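Aminotransferase class-III (Ochrobactrum anthropi, PDB 5GHG) probably transfers amino groups between amines and keto compounds as an omega-transaminase, using a pyridoxal-phosphate cofactor held here in its aminated form. Local coordinates at residues B[144-147]-B[151-154]. The protein carries 1 engineered substitution. Sequence-based numbering, arbitrary orientation.
Sequences IISR and YHGV. With PMP (4'-deoxy-4'-aminopyridoxal-5'-phosphate), chain C.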
loop_
_atom_site.group_PDB
_atom_site.type_symbol
_atom_site.label_atom_id
_atom_site.label_comp_id
_atom_site.label_asym_id
_atom_site.label_seq_id
_atom_site.Cartn_x
_atom_site.Cartn_y
_atom_site.Cartn_z
ATOM N N ILE B 144 -2.878 -20.753 5.441
ATOM C CA ILE B 144 -1.743 -20.463 4.584
ATOM C C ILE B 144 -0.502 -20.797 5.378
ATOM O O ILE B 144 -0.353 -20.330 6.516
ATOM C CB ILE B 144 -1.695 -18.985 4.148
ATOM C CG1 ILE B 144 -3.069 -18.479 3.670
ATOM C CG2 ILE B 144 -0.555 -18.752 3.137
ATOM C CD1 ILE B 144 -3.503 -19.007 2.366
ATOM N N ILE B 145 0.404 -21.564 4.777
ATOM C CA ILE B 145 1.666 -21.897 5.405
ATOM C C ILE B 145 2.747 -20.976 4.834
ATOM O O ILE B 145 2.963 -20.943 3.626
ATOM C CB ILE B 145 2.037 -23.368 5.181
ATOM C CG1 ILE B 145 0.959 -24.272 5.789
ATOM C CG2 ILE B 145 3.393 -23.689 5.818
ATOM C CD1 ILE B 145 1.150 -25.738 5.465
ATOM N N SER B 146 3.428 -20.253 5.719
ATOM C CA SER B 146 4.585 -19.434 5.415
ATOM C C SER B 146 5.785 -20.022 6.141
ATOM O O SER B 146 5.697 -21.092 6.751
ATOM C CB SER B 146 4.330 -17.981 5.853
ATOM O OG SER B 146 5.296 -17.141 5.252
ATOM N N ARG B 147 6.892 -19.313 6.124
ATOM C CA ARG B 147 8.112 -19.836 6.734
ATOM C C ARG B 147 8.741 -18.834 7.683
ATOM O O ARG B 147 8.688 -17.623 7.452
ATOM C CB ARG B 147 9.135 -20.218 5.662
ATOM C CG ARG B 147 8.634 -21.262 4.714
ATOM C CD ARG B 147 9.629 -21.540 3.634
ATOM N NE ARG B 147 9.879 -20.356 2.813
ATOM C CZ ARG B 147 10.692 -20.354 1.758
ATOM N NH1 ARG B 147 11.294 -21.478 1.410
ATOM N NH2 ARG B 147 10.909 -19.238 1.065
ATOM N N TYR B 151 9.650 -13.125 4.280
ATOM C CA TYR B 151 9.189 -11.737 4.319
ATOM C C TYR B 151 8.223 -11.499 3.172
ATOM O O TYR B 151 8.568 -11.708 2.007
ATOM C CB TYR B 151 10.350 -10.746 4.234
ATOM C CG TYR B 151 9.900 -9.322 4.435
ATOM C CD1 TYR B 151 9.441 -8.553 3.367
ATOM C CD2 TYR B 151 9.902 -8.750 5.702
ATOM C CE1 TYR B 151 9.006 -7.240 3.553
ATOM C CE2 TYR B 151 9.476 -7.439 5.894
ATOM C CZ TYR B 151 9.021 -6.700 4.822
ATOM O OH TYR B 151 8.615 -5.401 5.024
ATOM N N HIS B 152 7.032 -11.047 3.503
ATOM C CA HIS B 152 5.965 -10.949 2.528
ATOM C C HIS B 152 5.195 -9.641 2.615
ATOM O O HIS B 152 4.176 -9.490 1.929
ATOM C CB HIS B 152 5.031 -12.156 2.682
ATOM C CG HIS B 152 5.745 -13.458 2.545
ATOM N ND1 HIS B 152 6.246 -13.906 1.347
ATOM C CD2 HIS B 152 6.081 -14.389 3.468
ATOM C CE1 HIS B 152 6.858 -15.069 1.536
ATOM N NE2 HIS B 152 6.770 -15.381 2.808
ATOM N N GLY B 153 5.660 -8.693 3.415
ATOM C CA GLY B 153 5.053 -7.373 3.489
ATOM C C GLY B 153 4.502 -7.084 4.868
ATOM O O GLY B 153 4.767 -7.808 5.842
ATOM N N VAL B 154 3.728 -6.009 4.954
ATOM C CA VAL B 154 3.432 -5.391 6.241
ATOM C C VAL B 154 1.962 -5.001 6.422
ATOM O O VAL B 154 1.642 -4.280 7.363
ATOM C CB VAL B 154 4.316 -4.159 6.459
ATOM C CG1 VAL B 154 5.791 -4.526 6.397
ATOM C CG2 VAL B 154 3.988 -3.077 5.425
HETATM N N1 PMP C . 7.540 -9.811 -0.571
HETATM C C2 PMP C . 8.899 -9.723 -0.561
HETATM C C2A PMP C . 9.704 -10.949 -0.873
HETATM C C3 PMP C . 9.554 -8.518 -0.230
HETATM O O3 PMP C . 10.923 -8.520 -0.157
HETATM C C4 PMP C . 8.780 -7.353 0.054
HETATM C C4A PMP C . 9.391 -5.993 0.340
HETATM N N4A PMP C . 10.577 -6.015 1.158
HETATM C C5 PMP C . 7.366 -7.486 0.014
HETATM C C6 PMP C . 6.779 -8.686 -0.355
HETATM C C5A PMP C . 6.449 -6.345 0.334
HETATM O O4P PMP C . 6.528 -5.343 -0.682
HETATM P P PMP C . 6.151 -3.794 -0.297
HETATM O O1P PMP C . 4.842 -3.784 0.404
HETATM O O2P PMP C . 6.123 -3.093 -1.644
HETATM O O3P PMP C . 7.223 -3.250 0.622
#
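Ser146 OG is hydrogen-bonded to the backbone O of Leu161, and His152 NE2 of the other segment comes to 3.4 Å from it. CD2 of the same imidazole is equally near, and the hydroxyl meets the ring obliquely. The serine oxygen reaches the histidine because it is turned anti to its own backbone N (chi1 -165°). Across the imidazole, ND1 is hydrogen-bonded to Asp258 OD2, which helps fix the rotation of the ring; the side chain thus acts as second shell to Asp258, a residue of the cofactor pocket, while the His152 backbone itself lies against the cofactor. There His152 C is 3.5 Å from C6 of the pyridine, and Gly153 CA, in a backbone conformation (117/-169) suited to a residue without CB, approaches C5A to 3.6 Å. The Tyr151 ring flanks the amine end of the cofactor, CE1 lying 3.1 Å from N4A, while its OH is hydrogen-bonded to Tyr20 OH. With an alanine in place of Tyr151, the side of the aminomethyl group lined by the ring would probably be left open and Tyr20 OH would lose this partner. Strand 143-147, parallel to 178-181 and 219-224 in the large-domain sheet of this fold-type I enzyme, delivers from its C-terminal end the loop before helix 156-161 to the cofactor, with Ile223 of strand 219-224 packed against both Ser146 and His152.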